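Local coordinates for Rod shape-determining protein (MreC) (Helicobacter pylori, PDB 5LP5) that binds penicillin-binding protein 2 in a core cell wall synthesis complex and probably helps set the rod shape of the cell, at residues P97-S102 with S113-V118; V129-A134 with A235-H240; K124-V129 with L243-N248. All blocks are in the same frame, centred on the assembly; numbering follows the deposited sequence.

Contact 1 (P97-S102 with S113-V118)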
loop_
_atom_site.group_PDB
_atom_site.type_symbol
_atom_site.label_atom_id
_atom_site.label_comp_id
_atom_site.label_asym_id
_atom_site.label_seq_id
_atom_site.Cartn_x
_atom_site.Cartn_y
_atom_site.Cartn_z
ATOM N N PRO C 97 -40.477 1.060 13.945
ATOM C CA PRO C 97 -41.120 0.988 12.653
ATOM C C PRO C 97 -41.429 2.357 12.061
ATOM O O PRO C 97 -41.545 3.345 12.774
ATOM C CB PRO C 97 -42.391 0.186 12.944
ATOM C CG PRO C 97 -42.682 0.396 14.385
ATOM C CD PRO C 97 -41.343 0.558 15.022
ATOM N N THR C 98 -41.526 2.396 10.743
ATOM C CA THR C 98 -41.712 3.635 10.001
ATOM C C THR C 98 -42.329 3.212 8.698
ATOM O O THR C 98 -42.232 2.014 8.323
ATOM C CB THR C 98 -40.365 4.387 9.736
ATOM O OG1 THR C 98 -40.600 5.620 9.022
ATOM C CG2 THR C 98 -39.377 3.522 8.937
ATOM N N PHE C 99 -42.948 4.164 8.005
ATOM C CA PHE C 99 -43.459 3.833 6.703
ATOM C C PHE C 99 -43.398 5.013 5.785
ATOM O O PHE C 99 -43.364 6.140 6.245
ATOM C CB PHE C 99 -44.893 3.295 6.804
ATOM C CG PHE C 99 -45.847 4.234 7.462
ATOM C CD1 PHE C 99 -46.674 5.003 6.669
ATOM C CD2 PHE C 99 -45.916 4.377 8.850
ATOM C CE1 PHE C 99 -47.598 5.879 7.229
ATOM C CE2 PHE C 99 -46.822 5.270 9.414
ATOM C CZ PHE C 99 -47.675 6.008 8.602
ATOM N N MET C 100 -43.374 4.727 4.484
ATOM C CA MET C 100 -43.270 5.782 3.492
ATOM C C MET C 100 -44.652 6.324 3.160
ATOM O O MET C 100 -45.611 5.587 3.056
ATOM C CB MET C 100 -42.491 5.327 2.250
ATOM C CG MET C 100 -43.250 4.480 1.260
ATOM S SD MET C 100 -42.181 3.934 -0.082
ATOM C CE MET C 100 -42.296 5.332 -1.203
ATOM N N THR C 101 -44.737 7.633 2.990
ATOM C CA THR C 101 -45.987 8.285 2.582
ATOM C C THR C 101 -46.047 8.536 1.092
ATOM O O THR C 101 -47.103 8.508 0.480
ATOM C CB THR C 101 -46.177 9.636 3.283
ATOM O OG1 THR C 101 -45.198 10.587 2.812
ATOM C CG2 THR C 101 -46.121 9.436 4.811
ATOM N N SER C 102 -44.883 8.776 0.511
ATOM C CA SER C 102 -44.750 9.060 -0.894
ATOM C C SER C 102 -43.290 8.941 -1.278
ATOM O O SER C 102 -42.413 8.931 -0.406
ATOM C CB SER C 102 -45.200 10.483 -1.134
ATOM O OG SER C 102 -44.410 11.410 -0.404
ATOM N N SER C 113 -40.283 9.936 1.249
ATOM C CA SER C 113 -40.711 10.668 2.436
ATOM C C SER C 113 -41.280 9.683 3.449
ATOM O O SER C 113 -42.140 8.871 3.119
ATOM C CB SER C 113 -41.799 11.696 2.096
ATOM O OG SER C 113 -41.292 12.869 1.485
ATOM N N LEU C 114 -40.799 9.773 4.691
ATOM C CA LEU C 114 -41.196 8.874 5.754
ATOM C C LEU C 114 -42.038 9.574 6.795
ATOM O O LEU C 114 -41.873 10.749 7.074
ATOM C CB LEU C 114 -39.967 8.320 6.443
ATOM C CG LEU C 114 -39.069 7.461 5.563
ATOM C CD1 LEU C 114 -37.745 7.221 6.271
ATOM C CD2 LEU C 114 -39.719 6.133 5.248
ATOM N N ASN C 115 -42.942 8.834 7.388
ATOM C CA ASN C 115 -43.766 9.396 8.418
ATOM C C ASN C 115 -42.905 9.747 9.625
ATOM O O ASN C 115 -42.112 8.908 10.079
ATOM C CB ASN C 115 -44.809 8.401 8.843
ATOM C CG ASN C 115 -45.973 9.064 9.525
ATOM O OD1 ASN C 115 -46.474 10.089 9.039
ATOM N ND2 ASN C 115 -46.392 8.532 10.672
ATOM N N PRO C 116 -43.045 10.981 10.154
ATOM C CA PRO C 116 -42.272 11.445 11.305
ATOM C C PRO C 116 -42.219 10.453 12.450
ATOM O O PRO C 116 -43.179 9.721 12.680
ATOM C CB PRO C 116 -43.034 12.689 11.764
ATOM C CG PRO C 116 -43.694 13.201 10.540
ATOM C CD PRO C 116 -43.939 12.034 9.643
ATOM N N ILE C 117 -41.097 10.440 13.162
ATOM C CA ILE C 117 -40.916 9.586 14.330
ATOM C C ILE C 117 -40.459 10.434 15.511
ATOM O O ILE C 117 -39.528 11.213 15.401
ATOM C CB ILE C 117 -39.883 8.466 14.063
ATOM C CG1 ILE C 117 -40.446 7.420 13.098
ATOM C CG2 ILE C 117 -39.412 7.826 15.377
ATOM C CD1 ILE C 117 -39.515 6.246 12.868
ATOM N N VAL C 118 -41.116 10.245 16.644
ATOM C CA VAL C 118 -40.886 11.043 17.832
ATOM C C VAL C 118 -39.397 11.081 18.245
ATOM O O VAL C 118 -38.643 10.134 18.016
ATOM C CB VAL C 118 -41.809 10.546 18.973
ATOM C CG1 VAL C 118 -41.430 11.124 20.338
ATOM C CG2 VAL C 118 -43.258 10.892 18.642
#

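Contact 2 (V129-A134 with A235-H240)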
loop_
_atom_site.group_PDB
_atom_site.type_symbol
_atom_site.label_atom_id
_atom_site.label_comp_id
_atom_site.label_asym_id
_atom_site.label_seq_id
_atom_site.Cartn_x
_atom_site.Cartn_y
_atom_site.Cartn_z
ATOM N N VAL C 129 -34.145 -0.870 7.327
ATOM C CA VAL C 129 -34.178 -2.318 7.199
ATOM C C VAL C 129 -35.596 -2.726 6.833
ATOM O O VAL C 129 -36.545 -2.167 7.374
ATOM C CB VAL C 129 -33.794 -2.973 8.552
ATOM C CG1 VAL C 129 -33.882 -4.488 8.495
ATOM C CG2 VAL C 129 -32.387 -2.576 8.929
ATOM N N SER C 130 -35.737 -3.695 5.922
ATOM C CA SER C 130 -37.044 -4.259 5.635
ATOM C C SER C 130 -37.133 -5.747 5.940
ATOM O O SER C 130 -37.430 -6.133 7.080
ATOM C CB SER C 130 -37.559 -3.916 4.245
ATOM O OG SER C 130 -38.949 -4.225 4.155
ATOM N N HIS C 131 -36.932 -6.599 4.959
ATOM C CA HIS C 131 -37.181 -8.018 5.208
ATOM C C HIS C 131 -35.870 -8.618 5.637
ATOM O O HIS C 131 -35.249 -9.363 4.893
ATOM C CB HIS C 131 -37.756 -8.700 3.972
ATOM C CG HIS C 131 -39.194 -8.374 3.723
ATOM N ND1 HIS C 131 -39.685 -7.084 3.735
ATOM C CD2 HIS C 131 -40.252 -9.177 3.445
ATOM C CE1 HIS C 131 -40.986 -7.111 3.493
ATOM N NE2 HIS C 131 -41.356 -8.368 3.313
ATOM N N ASN C 132 -35.455 -8.245 6.844
ATOM C CA ASN C 132 -34.141 -8.576 7.390
ATOM C C ASN C 132 -32.989 -8.248 6.463
ATOM O O ASN C 132 -32.021 -9.011 6.370
ATOM C CB ASN C 132 -34.113 -10.031 7.804
ATOM C CG ASN C 132 -34.569 -10.222 9.225
ATOM O OD1 ASN C 132 -34.066 -9.522 10.134
ATOM N ND2 ASN C 132 -35.491 -11.185 9.446
ATOM N N GLN C 133 -33.108 -7.087 5.818
ATOM C CA GLN C 133 -32.156 -6.625 4.808
ATOM C C GLN C 133 -31.947 -5.097 4.902
ATOM O O GLN C 133 -32.848 -4.377 5.275
ATOM C CB GLN C 133 -32.637 -7.039 3.399
ATOM C CG GLN C 133 -31.667 -6.749 2.276
ATOM C CD GLN C 133 -32.095 -7.342 0.928
ATOM O OE1 GLN C 133 -31.407 -7.140 -0.101
ATOM N NE2 GLN C 133 -33.188 -8.119 0.930
ATOM N N ALA C 134 -30.752 -4.612 4.558
ATOM C CA ALA C 134 -30.508 -3.179 4.463
ATOM C C ALA C 134 -31.034 -2.640 3.134
ATOM O O ALA C 134 -30.607 -3.110 2.043
ATOM C CB ALA C 134 -29.029 -2.890 4.610
ATOM N N ALA C 235 -40.668 -3.556 -4.757
ATOM C CA ALA C 235 -41.719 -2.904 -3.993
ATOM C C ALA C 235 -42.137 -3.617 -2.714
ATOM O O ALA C 235 -42.736 -2.990 -1.833
ATOM C CB ALA C 235 -42.941 -2.685 -4.863
ATOM N N LYS C 236 -41.835 -4.908 -2.605
ATOM C CA LYS C 236 -42.244 -5.653 -1.428
ATOM C C LYS C 236 -41.565 -5.133 -0.174
ATOM O O LYS C 236 -42.192 -5.093 0.865
ATOM C CB LYS C 236 -42.011 -7.147 -1.604
ATOM C CG LYS C 236 -43.271 -7.886 -2.029
ATOM C CD LYS C 236 -42.972 -9.300 -2.524
ATOM C CE LYS C 236 -44.225 -10.172 -2.625
ATOM N NZ LYS C 236 -43.890 -11.613 -2.421
ATOM N N LEU C 237 -40.309 -4.703 -0.306
ATOM C CA LEU C 237 -39.489 -4.275 0.830
ATOM C C LEU C 237 -39.604 -2.799 1.181
ATOM O O LEU C 237 -38.844 -2.323 2.021
ATOM C CB LEU C 237 -38.010 -4.622 0.576
ATOM C CG LEU C 237 -37.574 -6.030 1.026
ATOM C CD1 LEU C 237 -38.202 -7.122 0.187
ATOM C CD2 LEU C 237 -36.057 -6.157 1.003
ATOM N N LEU C 238 -40.496 -2.059 0.525
ATOM C CA LEU C 238 -40.723 -0.678 0.909
ATOM C C LEU C 238 -41.859 -0.594 1.916
ATOM O O LEU C 238 -42.103 0.449 2.519
ATOM C CB LEU C 238 -40.889 0.213 -0.320
ATOM C CG LEU C 238 -39.545 0.624 -0.954
ATOM C CD1 LEU C 238 -39.723 1.439 -2.230
ATOM C CD2 LEU C 238 -38.657 1.409 0.007
ATOM N N ARG C 239 -42.544 -1.716 2.129
ATOM C CA ARG C 239 -43.443 -1.846 3.277
ATOM C C ARG C 239 -42.788 -2.708 4.344
ATOM O O ARG C 239 -41.863 -3.464 4.065
ATOM C CB ARG C 239 -44.803 -2.389 2.851
ATOM C CG ARG C 239 -45.578 -1.350 2.031
ATOM C CD ARG C 239 -46.984 -1.760 1.652
ATOM N NE ARG C 239 -47.072 -3.137 1.133
ATOM C CZ ARG C 239 -46.949 -3.507 -0.146
ATOM N NH1 ARG C 239 -46.696 -2.623 -1.101
ATOM N NH2 ARG C 239 -47.071 -4.791 -0.461
ATOM N N HIS C 240 -43.268 -2.563 5.577
ATOM C CA HIS C 240 -42.719 -3.256 6.750
ATOM C C HIS C 240 -41.300 -2.803 7.093
ATOM O O HIS C 240 -40.420 -3.642 7.288
ATOM C CB HIS C 240 -42.756 -4.774 6.567
ATOM C CG HIS C 240 -44.135 -5.332 6.393
ATOM N ND1 HIS C 240 -45.130 -5.178 7.341
ATOM C CD2 HIS C 240 -44.676 -6.077 5.396
ATOM C CE1 HIS C 240 -46.231 -5.776 6.920
ATOM N NE2 HIS C 240 -45.982 -6.331 5.747
#

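Contact 3 (K124-V129 with L243-N248)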
loop_
_atom_site.group_PDB
_atom_site.type_symbol
_atom_site.label_atom_id
_atom_site.label_comp_id
_atom_site.label_asym_id
_atom_site.label_seq_id
_atom_site.Cartn_x
_atom_site.Cartn_y
_atom_site.Cartn_z
ATOM N N LYS C 124 -28.573 13.161 12.174
ATOM C CA LYS C 124 -28.022 11.857 12.467
ATOM C C LYS C 124 -28.467 10.928 11.363
ATOM O O LYS C 124 -29.626 10.990 10.934
ATOM C CB LYS C 124 -28.515 11.333 13.805
ATOM C CG LYS C 124 -27.810 10.055 14.232
ATOM C CD LYS C 124 -28.404 9.479 15.503
ATOM C CE LYS C 124 -27.799 8.118 15.791
ATOM N NZ LYS C 124 -28.306 7.513 17.016
ATOM N N ILE C 125 -27.552 10.090 10.896
ATOM C CA ILE C 125 -27.858 9.154 9.831
ATOM C C ILE C 125 -28.310 7.807 10.391
ATOM O O ILE C 125 -27.542 7.118 11.063
ATOM C CB ILE C 125 -26.632 8.908 8.944
ATOM C CG1 ILE C 125 -26.145 10.207 8.322
ATOM C CG2 ILE C 125 -26.955 7.899 7.864
ATOM C CD1 ILE C 125 -24.688 10.155 7.917
ATOM N N TYR C 126 -29.553 7.440 10.096
ATOM C CA TYR C 126 -30.150 6.194 10.553
ATOM C C TYR C 126 -30.155 5.170 9.437
ATOM O O TYR C 126 -30.095 5.525 8.279
ATOM C CB TYR C 126 -31.589 6.443 11.028
ATOM C CG TYR C 126 -31.690 7.372 12.216
ATOM C CD1 TYR C 126 -31.446 6.915 13.505
ATOM C CD2 TYR C 126 -31.998 8.717 12.052
ATOM C CE1 TYR C 126 -31.521 7.769 14.597
ATOM C CE2 TYR C 126 -32.081 9.572 13.141
ATOM C CZ TYR C 126 -31.840 9.095 14.414
ATOM O OH TYR C 126 -31.906 9.917 15.514
ATOM N N GLY C 127 -30.210 3.896 9.803
ATOM C CA GLY C 127 -30.282 2.811 8.826
ATOM C C GLY C 127 -31.725 2.408 8.610
ATOM O O GLY C 127 -32.548 2.525 9.509
ATOM N N LEU C 128 -32.027 1.947 7.400
ATOM C CA LEU C 128 -33.340 1.396 7.053
ATOM C C LEU C 128 -33.250 -0.095 6.723
ATOM O O LEU C 128 -32.406 -0.524 5.944
ATOM C CB LEU C 128 -33.964 2.144 5.876
ATOM C CG LEU C 128 -34.399 3.611 6.130
ATOM C CD1 LEU C 128 -34.933 4.242 4.856
ATOM C CD2 LEU C 128 -35.447 3.632 7.233
ATOM N N VAL C 129 -34.145 -0.870 7.327
ATOM C CA VAL C 129 -34.178 -2.318 7.199
ATOM C C VAL C 129 -35.596 -2.726 6.833
ATOM O O VAL C 129 -36.545 -2.167 7.374
ATOM C CB VAL C 129 -33.794 -2.973 8.552
ATOM C CG1 VAL C 129 -33.882 -4.488 8.495
ATOM C CG2 VAL C 129 -32.387 -2.576 8.929
ATOM N N LEU C 243 -36.574 1.550 11.306
ATOM C CA LEU C 243 -35.468 2.498 11.400
ATOM C C LEU C 243 -34.445 2.013 12.391
ATOM O O LEU C 243 -34.782 1.632 13.517
ATOM C CB LEU C 243 -35.992 3.850 11.872
ATOM C CG LEU C 243 -35.031 5.031 11.822
ATOM C CD1 LEU C 243 -34.891 5.579 10.415
ATOM C CD2 LEU C 243 -35.607 6.160 12.668
ATOM N N SER C 244 -33.178 2.056 12.010
ATOM C CA SER C 244 -32.105 1.564 12.878
ATOM C C SER C 244 -31.409 2.675 13.640
ATOM O O SER C 244 -30.667 3.438 13.045
ATOM C CB SER C 244 -31.070 0.815 12.057
ATOM O OG SER C 244 -29.944 0.551 12.869
ATOM N N ASP C 245 -31.637 2.729 14.956
ATOM C CA ASP C 245 -31.085 3.765 15.835
ATOM C C ASP C 245 -30.005 3.163 16.747
ATOM O O ASP C 245 -30.340 2.499 17.737
ATOM C CB ASP C 245 -32.216 4.389 16.669
ATOM C CG ASP C 245 -31.743 5.598 17.530
ATOM O OD1 ASP C 245 -30.557 5.858 17.656
ATOM O OD2 ASP C 245 -32.543 6.327 18.100
ATOM N N VAL C 246 -28.734 3.397 16.419
ATOM C CA VAL C 246 -27.602 2.876 17.214
ATOM C C VAL C 246 -27.174 3.955 18.195
ATOM O O VAL C 246 -26.855 5.058 17.777
ATOM C CB VAL C 246 -26.397 2.539 16.310
ATOM C CG1 VAL C 246 -25.184 2.188 17.135
ATOM C CG2 VAL C 246 -26.714 1.397 15.357
ATOM N N LYS C 247 -27.206 3.626 19.479
ATOM C CA LYS C 247 -27.077 4.631 20.518
ATOM C C LYS C 247 -25.701 5.299 20.407
ATOM O O LYS C 247 -24.669 4.619 20.382
ATOM C CB LYS C 247 -27.372 4.031 21.914
ATOM C CG LYS C 247 -28.861 3.710 22.138
ATOM C CD LYS C 247 -29.760 4.965 22.142
ATOM C CE LYS C 247 -31.057 4.794 21.335
ATOM N NZ LYS C 247 -31.904 6.029 21.349
ATOM N N ASN C 248 -25.702 6.632 20.277
ATOM C CA ASN C 248 -24.487 7.357 19.903
ATOM C C ASN C 248 -23.676 7.672 21.130
ATOM O O ASN C 248 -23.896 7.068 22.173
ATOM C CB ASN C 248 -24.769 8.607 19.027
ATOM C CG ASN C 248 -25.932 9.453 19.520
ATOM O OD1 ASN C 248 -26.562 9.148 20.529
ATOM N ND2 ASN C 248 -26.221 10.530 18.790
#

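Contact 1 (P97-S102 with S113-V118)
Phe99 tucks CG between its own N and C (chi1 57°), while Asn115 sets its own CG anti to the backbone N (chi1 -159°); with these torsions the two side chains run side by side in the same direction. Asn115 CB then lies over one face of the Phe99 ring, offset toward the rim, in a CH-pi contact 3.9 Å from CB to the ring centroid. The amide follows along the ring, its plane tilted 33° from the aromatic plane, with Asn115 ND2 3.5 Å from Phe99 CZ.

Beneath this pair the two backbones are joined as an antiparallel hairpin. Asn115 N reaches Phe99 O at 3.0 Å, almost along the C=O axis, and Thr101 N donates to Ser113 O at 2.9 Å, in the carbonyl plane. The third bond, Ser113 N to Ser102 O at 2.9 Å, closes the hydrogen-bonded pair of Ser102 and Ser113. Between Met100, paired with Leu114, and Ser102 the register slips by one residue, a beta bulge. Beyond Leu114 the second segment leaves the strand, and Ile117 turns its CD1 back to 3.7 Å from Thr98 CB. Met100 CB meets Leu114 CD2 more loosely, at 4.2 Å.

The hairpin of strands 93-103 and 111-114 belongs to a closed six-stranded antiparallel barrel. Thr98 shares a backbone hydrogen bond with Val241 of strand 241-246, Leu114 bonds to Leu145 of strand 144-149, and Met100 packs on Leu200 of a second MreC subunit.

Contact 2 (V129-A134 with A235-H240)
The His131 imidazole carries Leu237 CD1 over one face, offset toward the rim, in a CH-pi contact 4.0 Å from the methyl to the ring centroid. Ser130 CB and Arg239 O lie at the ring's edge, in its plane. His131 CE1 itself approaches the edge of the His240 ring.

Two loops meet here: the tight turn 129-134, where His131 is the centre of an inverse gamma turn, and 235-240, which opens with a short 3-10 segment. Ser130 ties them together. With OG anti to the backbone N (chi1 -166°), its hydroxyl donates to Leu237 O at 2.9 Å, arriving well above the carbonyl plane. His131 ND1 in turn donates to Ser130 OG at 3.0 Å, and the acceptor lies in the imidazole plane. Leu237 CG packs against the same nitrogen, 3.6 Å from His131 ND1. Leu237 also touches Phe231, while Ala235 and Leu238 pack on Leu167 of the second MreC subunit.

The hydroxyl of buried Ser130 is thus both acceptor, from His131 ND1, and donor, to Leu237 O. That chain of bonds is consistent with a proton on ND1 and would hold the ring's rotation.

Contact 3 (K124-V129 with L243-N248)
Lys124 NZ is gripped by two oxygens of the neighbouring strand. It forms a salt bridge with Asp245 OD1 at 2.9 Å, met from above the carboxylate plane, and donates to Val246 O at 3.0 Å, again above the carbonyl plane. A fully extended lysine chain, CG anti to the backbone N, makes that reach. The other carboxylate oxygen, Asp245 OD2, takes a weak salt bridge from Lys247 NZ, so one acid probably offsets two nearby positive charges.

The main chains join at Gly127 and Ser244, a hydrogen-bonded antiparallel pair. Ser244 N donates to Gly127 O at 2.6 Å, in the carbonyl plane; the return bond from Gly127 N to Ser244 O is weak. Tyr126 is sandwiched: Leu243 CD2 lies over one ring face and Lys124 CG over the opposite one, with Ser244 O at the edge. Its hydroxyl bonds to Glu121 N. Leu243 CD1 touches both Tyr126 CB, at 3.5 Å, and Leu128 CD2, at 3.8 Å.

Strands 125-129 and 241-246 are neighbours in the six-stranded barrel. Strand 134-141 flanks the first through backbone bonds to Tyr126 and Leu128, strand 93-103 flanks the second through Thr96 and Leu243, and Ile125 packs on Lys136 of the penicillin-binding protein 2 chain.

Contacts 1 and 3 join strands of one barrel; contact 2 joins loops that lead into strands of it. Contact 1 lies at the surface, its centre about 17 Å from the centre of the chain, and relies on main-chain bonds with an aromatic-amide pair outside; contacts 2 and 3, nearer the centre, are partly buried. Contact 3 has charge at one end and apolar packing at the other, whereas contact 2 depends on a histidine-serine-carbonyl chain of hydrogen bonds. Val129 carries the chain directly from contact 3 into contact 2. Ile117 and Thr98 touch Leu243, linking contacts 1 and 3, and Met100 packs on Leu238 of contact 2. Contacts 1 and 2 both meet the second MreC subunit; contact 3 touches penicillin-binding protein 2.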